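Local coordinates for Alr3699 protein (Nostoc sp., PDB 4XSU) that belongs to the GT-B glycosyltransferases, with two Rossmann-like domains facing each other across a cleft that holds UDP and alpha-D-glucopyranose, at residues 124-129 with 152-157. Sequence-based numbering, arbitrary orientation.
Sequences YHLHDI and SLVIAN. With GLC (alpha-D-glucopyranose), chain J.
Parallel strands 122-126 and 151-156, joined through helix 137-150, form a beta-alpha-beta unit in the Rossmann-like sheet of the N-terminal GT-B domain, where Tyr124, His125 and Leu126 pair with Val154, Ile155 and Ala156. Their local axes approach to 4.6 Å at 23°, the modest twist of adjacent parallel strands. Backbone bonds set the register: Tyr124 N donates to Leu153 O (2.8 Å), Leu126 N to Ile155 O (2.7 Å), both with N-H...O angles above 160°. Where the strands end, the bond from Asn157 N to Leu126 O is weak at 3.2 Å.

On one face of the sheet, Ile155 CG2 sits over the imidazole of His125, 3.5 Å from its centroid and 18° off the normal, a CH-pi contact displaced toward the NE2-CE1 rim. With CG2 anti to the backbone N, the methyl is carried to the ring. A hydrogen bond between His125 ND1 and Tyr101 OH probably limits the ring's rotation. The Tyr124 and Val154 side chains lie side by side on the other face, CD2 to CG1 4.1 Å, and Phe165 of helix 159-167 covers Val154 and Leu126.

Beyond the strand ends, the contact meets the glucopyranose: Asn157 ND2 lies 3.4 Å from its C6, and His127 ND1 3.2 Å from the same carbon. With Asn157 OD1 bonded to Ser161 OG of helix 159-167 and His127 NE2 to Asn103 OD1, amide and imidazole are probably fixed in rotation where the C-terminal ends of the two strands border the sugar.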
# COMPACT_ATOMS: atom_id res chain seq x y z
N TYR B 124 12.66 -8.86 -10.36
CA TYR B 124 11.70 -8.22 -11.25
C TYR B 124 11.83 -8.70 -12.73
O TYR B 124 12.79 -8.36 -13.43
CB TYR B 124 11.90 -6.70 -11.20
CG TYR B 124 10.92 -5.87 -12.02
CD1 TYR B 124 9.62 -6.30 -12.29
CD2 TYR B 124 11.28 -4.61 -12.46
CE1 TYR B 124 8.74 -5.48 -13.01
CE2 TYR B 124 10.41 -3.80 -13.16
CZ TYR B 124 9.14 -4.24 -13.43
OH TYR B 124 8.32 -3.40 -14.16
N HIS B 125 10.84 -9.43 -13.22
CA HIS B 125 10.80 -9.76 -14.64
C HIS B 125 10.05 -8.69 -15.35
O HIS B 125 8.84 -8.58 -15.17
CB HIS B 125 10.13 -11.09 -14.89
CG HIS B 125 10.60 -11.73 -16.16
ND1 HIS B 125 11.09 -13.02 -16.21
CD2 HIS B 125 10.69 -11.24 -17.42
CE1 HIS B 125 11.44 -13.30 -17.45
NE2 HIS B 125 11.21 -12.23 -18.20
N LEU B 126 10.76 -7.92 -16.16
CA LEU B 126 10.20 -6.76 -16.85
C LEU B 126 9.69 -7.14 -18.26
O LEU B 126 10.48 -7.57 -19.09
CB LEU B 126 11.27 -5.69 -16.95
CG LEU B 126 10.93 -4.41 -17.67
CD1 LEU B 126 9.81 -3.68 -16.97
CD2 LEU B 126 12.16 -3.52 -17.77
N HIS B 127 8.39 -7.01 -18.52
CA HIS B 127 7.80 -7.33 -19.83
C HIS B 127 7.30 -6.07 -20.49
O HIS B 127 6.63 -6.13 -21.50
CB HIS B 127 6.63 -8.31 -19.70
CG HIS B 127 7.00 -9.64 -19.13
ND1 HIS B 127 7.70 -10.59 -19.85
CD2 HIS B 127 6.74 -10.19 -17.92
CE1 HIS B 127 7.86 -11.67 -19.10
NE2 HIS B 127 7.28 -11.46 -17.93
N ASP B 128 7.60 -4.90 -19.92
CA ASP B 128 7.07 -3.65 -20.44
C ASP B 128 8.22 -2.75 -20.88
O ASP B 128 9.38 -2.93 -20.49
CB ASP B 128 6.23 -2.91 -19.38
CG ASP B 128 5.13 -3.79 -18.73
OD1 ASP B 128 4.42 -4.52 -19.44
OD2 ASP B 128 4.97 -3.71 -17.48
N ILE B 129 7.87 -1.78 -21.70
CA ILE B 129 8.75 -0.73 -22.08
C ILE B 129 8.26 0.45 -21.26
O ILE B 129 7.14 0.96 -21.49
CB ILE B 129 8.66 -0.41 -23.60
CG1 ILE B 129 9.49 -1.41 -24.44
CG2 ILE B 129 9.14 1.01 -23.91
CD1 ILE B 129 9.44 -1.18 -25.95
N SER B 152 16.95 -7.60 -6.43
CA SER B 152 18.29 -8.15 -6.70
C SER B 152 18.62 -8.16 -8.21
O SER B 152 19.78 -8.03 -8.59
CB SER B 152 18.44 -9.56 -6.15
OG SER B 152 18.34 -9.56 -4.73
N LEU B 153 17.59 -8.26 -9.05
CA LEU B 153 17.77 -8.46 -10.48
C LEU B 153 16.54 -8.07 -11.26
O LEU B 153 15.42 -8.35 -10.84
CB LEU B 153 18.03 -9.94 -10.74
CG LEU B 153 18.15 -10.37 -12.20
CD1 LEU B 153 19.39 -9.79 -12.88
CD2 LEU B 153 18.17 -11.89 -12.25
N VAL B 154 16.76 -7.44 -12.40
CA VAL B 154 15.72 -7.08 -13.33
C VAL B 154 15.96 -7.85 -14.66
O VAL B 154 16.77 -7.42 -15.48
CB VAL B 154 15.74 -5.58 -13.60
CG1 VAL B 154 14.67 -5.20 -14.61
CG2 VAL B 154 15.56 -4.80 -12.32
N ILE B 155 15.29 -8.98 -14.85
CA ILE B 155 15.25 -9.67 -16.14
C ILE B 155 14.39 -8.92 -17.14
O ILE B 155 13.22 -8.73 -16.91
CB ILE B 155 14.71 -11.07 -15.95
CG1 ILE B 155 15.75 -11.91 -15.22
CG2 ILE B 155 14.46 -11.71 -17.30
CD1 ILE B 155 15.23 -13.15 -14.56
N ALA B 156 14.99 -8.43 -18.23
CA ALA B 156 14.26 -7.72 -19.29
C ALA B 156 13.97 -8.63 -20.50
O ALA B 156 14.81 -9.45 -20.89
CB ALA B 156 15.04 -6.53 -19.75
N ASN B 157 12.79 -8.47 -21.11
CA ASN B 157 12.36 -9.41 -22.12
C ASN B 157 12.98 -9.04 -23.45
O ASN B 157 12.89 -9.79 -24.39
CB ASN B 157 10.84 -9.50 -22.23
CG ASN B 157 10.20 -8.19 -22.61
OD1 ASN B 157 10.83 -7.13 -22.57
ND2 ASN B 157 8.92 -8.25 -22.98
C1 GLC J . 4.83 -8.46 -22.49
C2 GLC J . 5.14 -7.44 -23.58
C3 GLC J . 5.35 -8.06 -24.97
C4 GLC J . 6.05 -9.41 -24.89
C5 GLC J . 5.50 -10.33 -23.78
C6 GLC J . 6.61 -10.73 -22.82
O1 GLC J . 3.77 -7.96 -21.66
O2 GLC J . 4.07 -6.49 -23.65
O3 GLC J . 6.14 -7.17 -25.77
O4 GLC J . 5.93 -10.08 -26.15
O5 GLC J . 4.44 -9.72 -23.05
O6 GLC J . 7.44 -11.72 -23.43